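Local coordinates for protein signal recognition particle subunit SRP68 (Chaetomium thermophilum, PDB 4P3G) that probably serves, through this N-terminal RNA-binding domain, as an RNA-binding subunit of the signal recognition particle, which targets nascent secretory and membrane proteins to the endoplasmic reticulum, at residues A[11-16]-A[76-81]; A[84-89]-A[110-115]; A[119-124]-A[144-149]. All coordinates share one frame; numbering follows the deposited sequence.

Contact 1: residues A[11-16]-A[76-81]; sequences TKFVVT and QLLTAE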
ATOM      1  N   THR A  11      10.948 -18.385  20.715  1.00 85.00           N
ATOM      2  CA  THR A  11      11.338 -16.996  20.514  1.00 80.58           C
ATOM      3  C   THR A  11      11.314 -16.266  21.850  1.00 82.95           C
ATOM      4  O   THR A  11      12.052 -15.294  22.028  1.00 87.04           O
ATOM      5  CB  THR A  11      10.500 -16.295  19.407  1.00 77.63           C
ATOM      6  OG1 THR A  11       9.147 -16.113  19.825  1.00 88.83           O
ATOM      7  CG2 THR A  11      10.523 -17.153  18.189  1.00 68.71           C
ATOM      8  N   LYS A  12      10.451 -16.692  22.773  1.00 69.95           N
ATOM      9  CA  LYS A  12      10.512 -16.119  24.121  1.00 85.33           C
ATOM     10  C   LYS A  12      11.872 -16.421  24.737  1.00 81.75           C
ATOM     11  O   LYS A  12      12.443 -15.566  25.401  1.00 86.37           O
ATOM     12  CB  LYS A  12       9.372 -16.587  25.017  1.00 75.40           C
ATOM     13  CG  LYS A  12       8.030 -16.144  24.486  1.00 99.02           C
ATOM     14  CD  LYS A  12       6.869 -16.529  25.401  1.00102.32           C
ATOM     15  CE  LYS A  12       5.510 -16.113  24.824  1.00101.88           C
ATOM     16  NZ  LYS A  12       4.394 -16.760  25.534  1.00107.67           N
ATOM     17  N   PHE A  13      12.380 -17.633  24.541  1.00 78.83           N
ATOM     18  CA  PHE A  13      13.720 -17.954  25.018  1.00 85.37           C
ATOM     19  C   PHE A  13      14.778 -17.089  24.309  1.00 87.77           C
ATOM     20  O   PHE A  13      15.681 -16.556  24.951  1.00 92.32           O
ATOM     21  CB  PHE A  13      14.045 -19.425  24.773  1.00 84.20           C
ATOM     22  CG  PHE A  13      15.479 -19.778  25.065  1.00 80.79           C
ATOM     23  CD1 PHE A  13      15.900 -20.002  26.367  1.00 79.34           C
ATOM     24  CD2 PHE A  13      16.412 -19.862  24.035  1.00 80.41           C
ATOM     25  CE1 PHE A  13      17.215 -20.322  26.636  1.00 78.26           C
ATOM     26  CE2 PHE A  13      17.737 -20.177  24.296  1.00 78.62           C
ATOM     27  CZ  PHE A  13      18.142 -20.405  25.596  1.00 76.33           C
ATOM     28  N   VAL A  14      14.683 -16.973  22.989  1.00 81.69           N
ATOM     29  CA  VAL A  14      15.650 -16.194  22.227  1.00 79.61           C
ATOM     30  C   VAL A  14      15.639 -14.718  22.589  1.00 84.65           C
ATOM     31  O   VAL A  14      16.689 -14.154  22.877  1.00 84.80           O
ATOM     32  CB  VAL A  14      15.433 -16.344  20.711  1.00 75.22           C
ATOM     33  CG1 VAL A  14      16.189 -15.285  19.948  1.00 76.55           C
ATOM     34  CG2 VAL A  14      15.865 -17.723  20.261  1.00 80.15           C
ATOM     35  N   VAL A  15      14.470 -14.083  22.555  1.00 88.69           N
ATOM     36  CA  VAL A  15      14.377 -12.663  22.913  1.00 88.36           C
ATOM     37  C   VAL A  15      14.867 -12.397  24.351  1.00 93.53           C
ATOM     38  O   VAL A  15      15.525 -11.386  24.604  1.00101.17           O
ATOM     39  CB  VAL A  15      12.940 -12.115  22.727  1.00 80.10           C
ATOM     40  CG1 VAL A  15      12.783 -10.768  23.417  1.00 78.88           C
ATOM     41  CG2 VAL A  15      12.613 -11.997  21.257  1.00 67.82           C
ATOM     42  N   THR A  16      14.591 -13.318  25.273  1.00 85.74           N
ATOM     43  CA  THR A  16      15.040 -13.176  26.651  1.00 82.51           C
ATOM     44  C   THR A  16      16.563 -13.125  26.731  1.00 92.21           C
ATOM     45  O   THR A  16      17.127 -12.232  27.356  1.00 98.82           O
ATOM     46  CB  THR A  16      14.550 -14.327  27.520  1.00 85.50           C
ATOM     47  OG1 THR A  16      13.133 -14.218  27.703  1.00 91.04           O
ATOM     48  CG2 THR A  16      15.235 -14.297  28.889  1.00 91.97           C
ATOM     49  N   GLN A  76      20.061 -26.385  20.440  1.00 80.88           N
ATOM     50  CA  GLN A  76      19.936 -25.820  19.106  1.00 84.16           C
ATOM     51  C   GLN A  76      19.783 -24.302  19.107  1.00 87.04           C
ATOM     52  O   GLN A  76      20.329 -23.616  18.250  1.00 90.33           O
ATOM     53  CB  GLN A  76      18.759 -26.452  18.385  1.00 87.64           C
ATOM     54  CG  GLN A  76      18.917 -27.941  18.211  1.00 97.38           C
ATOM     55  CD  GLN A  76      20.180 -28.305  17.464  1.00106.65           C
ATOM     56  OE1 GLN A  76      21.184 -28.675  18.070  1.00110.65           O
ATOM     57  NE2 GLN A  76      20.135 -28.209  16.134  1.00110.00           N
ATOM     58  N   LEU A  77      19.027 -23.780  20.058  1.00 84.80           N
ATOM     59  CA  LEU A  77      18.826 -22.346  20.155  1.00 79.72           C
ATOM     60  C   LEU A  77      20.158 -21.646  20.456  1.00 78.12           C
ATOM     61  O   LEU A  77      20.559 -20.700  19.766  1.00 76.96           O
ATOM     62  CB  LEU A  77      17.811 -22.061  21.254  1.00 80.58           C
ATOM     63  CG  LEU A  77      16.429 -22.546  20.805  1.00 81.97           C
ATOM     64  CD1 LEU A  77      15.327 -22.133  21.774  1.00 83.68           C
ATOM     65  CD2 LEU A  77      16.122 -22.109  19.374  1.00 79.39           C
ATOM     66  N   LEU A  78      20.862 -22.150  21.463  1.00 79.11           N
ATOM     67  CA  LEU A  78      22.136 -21.569  21.879  1.00 82.21           C
ATOM     68  C   LEU A  78      23.103 -21.622  20.706  1.00 85.21           C
ATOM     69  O   LEU A  78      23.891 -20.696  20.479  1.00 88.97           O
ATOM     70  CB  LEU A  78      22.716 -22.318  23.080  1.00 81.26           C
ATOM     71  CG  LEU A  78      21.839 -22.178  24.330  1.00 86.76           C
ATOM     72  CD1 LEU A  78      22.345 -23.004  25.529  1.00 90.35           C
ATOM     73  CD2 LEU A  78      21.650 -20.717  24.701  1.00 88.18           C
ATOM     74  N   THR A  79      23.042 -22.713  19.959  1.00 80.81           N
ATOM     75  CA  THR A  79      23.930 -22.868  18.831  1.00 81.09           C
ATOM     76  C   THR A  79      23.650 -21.826  17.780  1.00 83.10           C
ATOM     77  O   THR A  79      24.560 -21.151  17.320  1.00 87.54           O
ATOM     78  CB  THR A  79      23.802 -24.263  18.223  1.00 87.35           C
ATOM     79  OG1 THR A  79      24.011 -25.245  19.251  1.00 98.43           O
ATOM     80  CG2 THR A  79      24.846 -24.452  17.156  1.00 87.84           C
ATOM     81  N   ALA A  80      22.380 -21.678  17.427  1.00 84.04           N
ATOM     82  CA  ALA A  80      21.960 -20.716  16.409  1.00 77.00           C
ATOM     83  C   ALA A  80      22.197 -19.287  16.892  1.00 75.99           C
ATOM     84  O   ALA A  80      22.704 -18.431  16.144  1.00 74.37           O
ATOM     85  CB  ALA A  80      20.503 -20.933  16.057  1.00 70.51           C
ATOM     86  N   GLU A  81      21.816 -19.036  18.140  1.00 68.94           N
ATOM     87  CA  GLU A  81      21.950 -17.705  18.705  1.00 78.76           C
ATOM     88  C   GLU A  81      23.411 -17.254  18.779  1.00 89.44           C
ATOM     89  O   GLU A  81      23.704 -16.060  18.689  1.00 95.63           O
ATOM     90  CB  GLU A  81      21.310 -17.643  20.092  1.00 81.53           C
ATOM     91  CG  GLU A  81      19.820 -17.446  20.051  1.00 77.70           C
ATOM     92  CD  GLU A  81      19.429 -16.115  19.445  1.00 78.25           C
ATOM     93  OE1 GLU A  81      19.544 -15.100  20.168  1.00 80.60           O
ATOM     94  OE2 GLU A  81      19.032 -16.084  18.249  1.00 68.89           O
TER
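F13 packs its ring against L77 and L78 of helix 71-93. Its chi1 of 172° sets CG anti to the backbone N. CD2 of F13 lies 3.4 Å from CD1 of L77, and CE2 sits by that leucine's CB. L78 meets the ring at its edge, in plane, where its CD2 lies 3.6 Å from CZ of F13. One turn further along helix 71-93, the carboxylate of E81 lies against the CG1 branch of V14, with OE1 of E81 3.4 Å from that methyl. The glutamate chain is bent at chi2 (-64°), and the valine's two methyls back a charged group.

The polar end of E81 is bound by three residues outside the two segments: OE1 takes a salt bridge from R18 and a hydrogen bond with Y30, and OE2 pairs with Y145. An alanine here would probably leave R18 without this counter-charge and the hydroxyls of Y30 and Y145 without this partner, and would take away the packing that E81 gives the V14 methyls. The axes of the two short segments come no closer than 10.8 Å, and side chains span the gap. This is interhelical core packing of the all-helical, tetratricopeptide-like SRP68 RNA-binding domain, with a buried carboxylate tying several helices together.

Contact 2: residues A[84-89]-A[110-115]; sequences WAHAMA and VSRLEK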
ATOM      1  N   TRP A  84      24.471 -15.889  15.476  1.00 75.56           N
ATOM      2  CA  TRP A  84      23.807 -14.617  15.328  1.00 74.16           C
ATOM      3  C   TRP A  84      24.613 -13.534  16.044  1.00 77.25           C
ATOM      4  O   TRP A  84      24.813 -12.421  15.520  1.00 74.89           O
ATOM      5  CB  TRP A  84      22.404 -14.699  15.916  1.00 73.66           C
ATOM      6  CG  TRP A  84      21.615 -13.449  15.737  1.00 71.75           C
ATOM      7  CD1 TRP A  84      20.934 -13.071  14.615  1.00 68.38           C
ATOM      8  CD2 TRP A  84      21.443 -12.391  16.693  1.00 61.47           C
ATOM      9  NE1 TRP A  84      20.348 -11.844  14.817  1.00 66.63           N
ATOM     10  CE2 TRP A  84      20.637 -11.412  16.087  1.00 58.76           C
ATOM     11  CE3 TRP A  84      21.898 -12.179  17.997  1.00 63.27           C
ATOM     12  CZ2 TRP A  84      20.280 -10.235  16.734  1.00 60.21           C
ATOM     13  CZ3 TRP A  84      21.529 -11.006  18.656  1.00 58.08           C
ATOM     14  CH2 TRP A  84      20.731 -10.053  18.020  1.00 62.58           C
ATOM     15  N   ALA A  85      25.073 -13.867  17.249  1.00 75.58           N
ATOM     16  CA  ALA A  85      25.817 -12.932  18.088  1.00 73.93           C
ATOM     17  C   ALA A  85      27.120 -12.541  17.396  1.00 78.49           C
ATOM     18  O   ALA A  85      27.505 -11.367  17.325  1.00 81.54           O
ATOM     19  CB  ALA A  85      26.115 -13.575  19.424  1.00 61.42           C
ATOM     20  N   HIS A  86      27.783 -13.551  16.858  1.00 74.86           N
ATOM     21  CA  HIS A  86      29.050 -13.349  16.195  1.00 73.19           C
ATOM     22  C   HIS A  86      28.825 -12.425  14.993  1.00 76.73           C
ATOM     23  O   HIS A  86      29.591 -11.488  14.756  1.00 83.69           O
ATOM     24  CB  HIS A  86      29.659 -14.704  15.816  1.00 68.93           C
ATOM     25  CG  HIS A  86      31.054 -14.619  15.293  1.00 79.43           C
ATOM     26  ND1 HIS A  86      31.801 -13.462  15.329  1.00 83.99           N
ATOM     27  CD2 HIS A  86      31.835 -15.550  14.687  1.00 85.47           C
ATOM     28  CE1 HIS A  86      32.973 -13.677  14.760  1.00 88.00           C
ATOM     29  NE2 HIS A  86      33.016 -14.937  14.361  1.00 89.26           N
ATOM     30  N   ALA A  87      27.761 -12.686  14.244  1.00 75.49           N
ATOM     31  CA  ALA A  87      27.438 -11.869  13.086  1.00 76.21           C
ATOM     32  C   ALA A  87      27.106 -10.440  13.513  1.00 83.19           C
ATOM     33  O   ALA A  87      27.567  -9.487  12.884  1.00 88.24           O
ATOM     34  CB  ALA A  87      26.306 -12.469  12.316  1.00 70.38           C
HETATM   35  N   MSE A  88      26.346 -10.285  14.597  1.00 80.85           N
HETATM   36  CA  MSE A  88      25.936  -8.950  15.037  1.00 82.57           C
HETATM   37  C   MSE A  88      27.083  -8.158  15.619  1.00 87.99           C
HETATM   38  O   MSE A  88      27.099  -6.930  15.536  1.00 92.60           O
HETATM   39  CB  MSE A  88      24.813  -9.017  16.067  1.00 81.92           C
HETATM   40  CG  MSE A  88      23.446  -9.400  15.509  1.00 78.27           C
HETATM   41 SE   MSE A  88      22.791  -8.319  14.027  1.00 97.79          SE
HETATM   42  CE  MSE A  88      23.354  -9.396  12.489  1.00 64.67           C
ATOM     43  N   ALA A  89      28.034  -8.871  16.219  1.00 85.57           N
ATOM     44  CA  ALA A  89      29.216  -8.251  16.801  1.00 79.07           C
ATOM     45  C   ALA A  89      30.153  -7.662  15.748  1.00 82.44           C
ATOM     46  O   ALA A  89      30.668  -6.559  15.931  1.00 89.84           O
ATOM     47  CB  ALA A  89      29.956  -9.247  17.658  1.00 75.97           C
ATOM     48  N   VAL A 110      27.595 -12.984   6.794  1.00 76.68           N
ATOM     49  CA  VAL A 110      26.530 -13.723   6.155  1.00 77.54           C
ATOM     50  C   VAL A 110      26.632 -15.216   6.466  1.00 81.46           C
ATOM     51  O   VAL A 110      25.611 -15.836   6.760  1.00 84.35           O
ATOM     52  CB  VAL A 110      26.517 -13.466   4.653  1.00 79.44           C
ATOM     53  CG1 VAL A 110      25.635 -14.479   3.954  1.00 80.87           C
ATOM     54  CG2 VAL A 110      26.017 -12.046   4.383  1.00 72.71           C
ATOM     55  N   SER A 111      27.855 -15.765   6.456  1.00 82.22           N
ATOM     56  CA  SER A 111      28.123 -17.181   6.807  1.00 76.62           C
ATOM     57  C   SER A 111      27.554 -17.593   8.144  1.00 74.70           C
ATOM     58  O   SER A 111      27.062 -18.706   8.302  1.00 75.58           O
ATOM     59  CB  SER A 111      29.613 -17.463   6.877  1.00 79.72           C
ATOM     60  OG  SER A 111      30.217 -17.402   5.619  1.00 91.92           O
ATOM     61  N   ARG A 112      27.681 -16.692   9.112  1.00 71.41           N
ATOM     62  CA  ARG A 112      27.244 -16.921  10.469  1.00 75.26           C
ATOM     63  C   ARG A 112      25.755 -17.017  10.502  1.00 75.60           C
ATOM     64  O   ARG A 112      25.189 -17.986  11.006  1.00 82.01           O
ATOM     65  CB  ARG A 112      27.703 -15.793  11.402  1.00 84.06           C
ATOM     66  CG  ARG A 112      28.995 -16.044  12.173  1.00 91.15           C
ATOM     67  CD  ARG A 112      30.000 -16.825  11.353  1.00 98.22           C
ATOM     68  NE  ARG A 112      29.962 -18.252  11.668  1.00103.68           N
ATOM     69  CZ  ARG A 112      30.467 -19.192  10.879  1.00109.00           C
ATOM     70  NH1 ARG A 112      31.043 -18.855   9.723  1.00105.97           N
ATOM     71  NH2 ARG A 112      30.386 -20.467  11.242  1.00112.56           N
ATOM     72  N   LEU A 113      25.121 -16.001   9.940  1.00 74.10           N
ATOM     73  CA  LEU A 113      23.673 -15.955   9.866  1.00 74.17           C
ATOM     74  C   LEU A 113      23.082 -17.123   9.085  1.00 71.53           C
ATOM     75  O   LEU A 113      22.078 -17.695   9.491  1.00 69.30           O
ATOM     76  CB  LEU A 113      23.258 -14.647   9.231  1.00 74.76           C
ATOM     77  CG  LEU A 113      23.528 -13.409  10.065  1.00 70.54           C
ATOM     78  CD1 LEU A 113      23.143 -12.234   9.215  1.00 69.82           C
ATOM     79  CD2 LEU A 113      22.698 -13.444  11.317  1.00 69.64           C
ATOM     80  N   GLU A 114      23.708 -17.480   7.968  1.00 72.84           N
ATOM     81  CA  GLU A 114      23.190 -18.571   7.157  1.00 79.14           C
ATOM     82  C   GLU A 114      23.304 -19.878   7.952  1.00 82.58           C
ATOM     83  O   GLU A 114      22.445 -20.755   7.863  1.00 88.43           O
ATOM     84  CB  GLU A 114      23.918 -18.661   5.807  1.00 80.70           C
ATOM     85  CG  GLU A 114      23.727 -17.468   4.881  1.00 79.55           C
ATOM     86  CD  GLU A 114      24.440 -17.643   3.524  1.00 96.47           C
ATOM     87  OE1 GLU A 114      25.383 -18.458   3.429  1.00104.45           O
ATOM     88  OE2 GLU A 114      24.086 -16.943   2.543  1.00103.36           O
ATOM     89  N   LYS A 115      24.367 -19.999   8.739  1.00 81.44           N
ATOM     90  CA  LYS A 115      24.532 -21.153   9.613  1.00 76.05           C
ATOM     91  C   LYS A 115      23.462 -21.178  10.703  1.00 73.38           C
ATOM     92  O   LYS A 115      22.856 -22.208  10.977  1.00 74.67           O
ATOM     93  CB  LYS A 115      25.897 -21.132  10.269  1.00 81.28           C
ATOM     94  CG  LYS A 115      26.100 -22.342  11.156  1.00 88.90           C
ATOM     95  CD  LYS A 115      27.312 -22.204  12.003  1.00 95.27           C
ATOM     96  CE  LYS A 115      27.492 -23.422  12.859  1.00 97.17           C
ATOM     97  NZ  LYS A 115      28.673 -23.204  13.708  1.00100.24           N
TER
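W84 and L113 meet at a slant, the CD2 branch of the leucine reaching CD1 of the indole at 3.8 Å. L113 has CG anti to the carbonyl carbon (chi1 -68°). The same leucine receives A87, whose CB lies 3.7 Å from CG of L113. The indole is covered on one face from within its own helix: CG of M88, a selenomethionine, stands 3.4 Å above the plane of the W84 ring, over its centre. M88 also brings CE within 4.3 Å of CD2 of L113, a looser contact.

The axes of the two short segments run antiparallel at 155°, and helices 71-93 and 103-128 form an antiparallel helical hairpin of the kind from which tetratricopeptide-like domains are built. A87 suits this close pairing, since its CB rests against both CG of L113 and CB of R112.

Beside A87, H86 and R112 meet through carbon. CG of R112 lies 3.8 Å from CD2 of H86, while the imidazole and guanidinium planes are inclined by 44°. The arginine bends at chi2 and chi3, and its NE stays 5.3 Å from NE2 of H86, so its aliphatic part makes the contact. H86 also meets the ring of H108 at about a right angle, and W84 receives R18 in a cation-pi interaction.

Contact 3: residues A[119-124]-A[144-149]; sequences IAEKLA and AYAALL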
ATOM      1  N   ILE A 119      20.445 -24.031  11.255  1.00 80.73           N
ATOM      2  CA  ILE A 119      20.215 -24.725  12.512  1.00 86.32           C
ATOM      3  C   ILE A 119      18.769 -24.560  12.957  1.00 81.03           C
ATOM      4  O   ILE A 119      18.120 -25.529  13.343  1.00 79.62           O
ATOM      5  CB  ILE A 119      21.192 -24.229  13.626  1.00 68.48           C
ATOM      6  CG1 ILE A 119      22.603 -24.700  13.316  1.00 65.03           C
ATOM      7  CG2 ILE A 119      20.787 -24.760  15.015  1.00 61.11           C
ATOM      8  CD1 ILE A 119      23.654 -23.856  14.003  1.00 68.90           C
ATOM      9  N   ALA A 120      18.259 -23.337  12.874  1.00 80.24           N
ATOM     10  CA  ALA A 120      16.891 -23.063  13.290  1.00 72.19           C
ATOM     11  C   ALA A 120      15.903 -23.729  12.362  1.00 70.29           C
ATOM     12  O   ALA A 120      14.830 -24.144  12.793  1.00 75.73           O
ATOM     13  CB  ALA A 120      16.632 -21.585  13.357  1.00 65.89           C
ATOM     14  N   GLU A 121      16.250 -23.816  11.083  1.00 66.53           N
ATOM     15  CA  GLU A 121      15.330 -24.416  10.123  1.00 74.23           C
ATOM     16  C   GLU A 121      15.164 -25.900  10.409  1.00 73.43           C
ATOM     17  O   GLU A 121      14.046 -26.430  10.377  1.00 75.82           O
ATOM     18  CB  GLU A 121      15.790 -24.183   8.676  1.00 76.23           C
ATOM     19  CG  GLU A 121      15.552 -22.758   8.201  1.00 81.98           C
ATOM     20  CD  GLU A 121      16.287 -22.411   6.909  1.00 89.13           C
ATOM     21  OE1 GLU A 121      17.032 -23.268   6.385  1.00 89.32           O
ATOM     22  OE2 GLU A 121      16.090 -21.278   6.410  1.00 91.52           O
ATOM     23  N   LYS A 122      16.270 -26.559  10.729  1.00 65.54           N
ATOM     24  CA  LYS A 122      16.217 -27.964  11.058  1.00 69.19           C
ATOM     25  C   LYS A 122      15.438 -28.180  12.354  1.00 71.47           C
ATOM     26  O   LYS A 122      14.797 -29.226  12.541  1.00 77.03           O
ATOM     27  CB  LYS A 122      17.621 -28.546  11.176  1.00 73.44           C
ATOM     28  CG  LYS A 122      18.411 -28.512   9.894  1.00 83.41           C
ATOM     29  CD  LYS A 122      19.596 -29.467   9.971  1.00 97.96           C
ATOM     30  CE  LYS A 122      20.069 -29.886   8.579  1.00108.16           C
ATOM     31  NZ  LYS A 122      20.575 -28.731   7.776  1.00111.13           N
ATOM     32  N   LEU A 123      15.497 -27.197  13.248  1.00 65.93           N
ATOM     33  CA  LEU A 123      14.788 -27.296  14.518  1.00 72.16           C
ATOM     34  C   LEU A 123      13.290 -27.230  14.280  1.00 76.82           C
ATOM     35  O   LEU A 123      12.528 -27.966  14.914  1.00 80.28           O
ATOM     36  CB  LEU A 123      15.213 -26.177  15.471  1.00 69.92           C
ATOM     37  CG  LEU A 123      14.352 -26.065  16.736  1.00 66.48           C
ATOM     38  CD1 LEU A 123      14.405 -27.344  17.535  1.00 72.13           C
ATOM     39  CD2 LEU A 123      14.756 -24.870  17.585  1.00 61.88           C
ATOM     40  N   ALA A 124      12.876 -26.324  13.394  1.00 73.57           N
ATOM     41  CA  ALA A 124      11.473 -26.174  13.055  1.00 77.23           C
ATOM     42  C   ALA A 124      10.947 -27.444  12.407  1.00 82.94           C
ATOM     43  O   ALA A 124       9.878 -27.932  12.760  1.00 87.29           O
ATOM     44  CB  ALA A 124      11.278 -24.999  12.126  1.00 80.28           C
ATOM     45  N   ALA A 144       8.568 -19.372  12.584  1.00 67.83           N
ATOM     46  CA  ALA A 144       8.747 -17.920  12.536  1.00 63.40           C
ATOM     47  C   ALA A 144      10.219 -17.587  12.845  1.00 62.29           C
ATOM     48  O   ALA A 144      10.885 -16.877  12.074  1.00 57.81           O
ATOM     49  CB  ALA A 144       7.805 -17.207  13.526  1.00 60.55           C
ATOM     50  N   TYR A 145      10.733 -18.165  13.927  1.00 62.99           N
ATOM     51  CA  TYR A 145      12.117 -17.937  14.323  1.00 65.23           C
ATOM     52  C   TYR A 145      13.077 -18.321  13.197  1.00 66.07           C
ATOM     53  O   TYR A 145      14.063 -17.618  12.936  1.00 71.76           O
ATOM     54  CB  TYR A 145      12.459 -18.733  15.577  1.00 67.87           C
ATOM     55  CG  TYR A 145      13.900 -18.603  16.021  1.00 72.02           C
ATOM     56  CD1 TYR A 145      14.434 -17.374  16.411  1.00 69.83           C
ATOM     57  CD2 TYR A 145      14.734 -19.712  16.026  1.00 75.79           C
ATOM     58  CE1 TYR A 145      15.754 -17.268  16.809  1.00 75.00           C
ATOM     59  CE2 TYR A 145      16.047 -19.617  16.418  1.00 78.92           C
ATOM     60  CZ  TYR A 145      16.558 -18.400  16.810  1.00 80.36           C
ATOM     61  OH  TYR A 145      17.875 -18.331  17.201  1.00 82.43           O
ATOM     62  N   ALA A 146      12.807 -19.443  12.542  1.00 56.63           N
ATOM     63  CA  ALA A 146      13.650 -19.847  11.435  1.00 54.76           C
ATOM     64  C   ALA A 146      13.528 -18.833  10.292  1.00 65.89           C
ATOM     65  O   ALA A 146      14.479 -18.597   9.539  1.00 71.13           O
ATOM     66  CB  ALA A 146      13.301 -21.236  10.984  1.00 48.46           C
ATOM     67  N   ALA A 147      12.336 -18.260  10.127  1.00 68.40           N
ATOM     68  CA  ALA A 147      12.120 -17.321   9.037  1.00 60.10           C
ATOM     69  C   ALA A 147      12.827 -16.042   9.361  1.00 62.55           C
ATOM     70  O   ALA A 147      13.370 -15.389   8.480  1.00 67.97           O
ATOM     71  CB  ALA A 147      10.640 -17.079   8.819  1.00 58.72           C
ATOM     72  N   LEU A 148      12.879 -15.744  10.654  1.00 66.55           N
ATOM     73  CA  LEU A 148      13.493 -14.532  11.177  1.00 65.33           C
ATOM     74  C   LEU A 148      15.002 -14.537  10.924  1.00 68.91           C
ATOM     75  O   LEU A 148      15.593 -13.532  10.482  1.00 67.27           O
ATOM     76  CB  LEU A 148      13.236 -14.433  12.680  1.00 63.01           C
ATOM     77  CG  LEU A 148      13.803 -13.229  13.445  1.00 67.97           C
ATOM     78  CD1 LEU A 148      12.952 -12.009  13.158  1.00 65.62           C
ATOM     79  CD2 LEU A 148      13.957 -13.461  14.973  1.00 71.56           C
ATOM     80  N   LEU A 149      15.636 -15.658  11.244  1.00 65.98           N
ATOM     81  CA  LEU A 149      17.068 -15.733  11.054  1.00 63.80           C
ATOM     82  C   LEU A 149      17.372 -15.749   9.561  1.00 65.39           C
ATOM     83  O   LEU A 149      18.329 -15.120   9.116  1.00 64.45           O
ATOM     84  CB  LEU A 149      17.663 -16.967  11.742  1.00 64.00           C
ATOM     85  CG  LEU A 149      17.720 -16.915  13.260  1.00 60.70           C
ATOM     86  CD1 LEU A 149      18.614 -18.018  13.808  1.00 59.82           C
ATOM     87  CD2 LEU A 149      18.145 -15.556  13.734  1.00 65.71           C
TER
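The Y145 ring carries L149, one turn later in its own helix, on one face: CG of L149 stands 3.9 Å above the plane of the Y145 ring, displaced toward the rim. From the neighbouring helix A120 approaches the ring obliquely, its CB 3.7 Å from CE2 of Y145 and almost as near CD2. Helices 103-128 and 136-156 form an antiparallel helical hairpin in the tetratricopeptide-like RNA-binding domain, the axes of their short segments inclined at 162° and 8.3 Å apart at closest approach.

CG of Y145 is anti to the backbone N (chi1 177°). CD1 of L149 also reaches CB of A120, at 4.1 Å, so the single methyl is held by both the tyrosine and the leucine. Alanines make the closeness of the helices possible. A120 and A146 face each other with their CA atoms 4.9 Å apart, and CB of A146 rests against the backbone of A120 and E121 as well as near the CB of A124.

The polar ends on this seam are taken up outside the two segments. The hydroxyl of Y145 hydrogen-bonds to E81 on helix 71-93, while helix 10-21 packs on the same tyrosine through I10, T11 and V14. E121 runs extended beyond CG and forms a salt bridge with R150, on the partner helix just past L149. A phosphate ion, probably from the crystallisation liquor, lies about 5 Å from the E121 side chain. The aliphatic part of E121 packs on the alanine of the partner helix: its CG is 3.9 Å from CB of A146.

Contacts 1 and 3 are buried, with centres about 10 Å apart; contact 2, its centre about 13 and 14 Å from theirs, is only partly buried. Helix 71-93 serves contacts 1 and 2, and helix 103-128 serves contacts 2 and 3, so the three contacts connect four helices, the last three consecutive in the chain. Contacts 2 and 3 bring antiparallel neighbours close over alanines, whereas contact 1 bridges a wider gap with larger side chains and joins a helix distant in sequence. Its carboxylate bonds to the tyrosine of contact 3, giving the core a polar link; the charged and imidazole groups of contact 2 instead sit toward the surface. W84 packs on L149, bringing contacts 2 and 3 together.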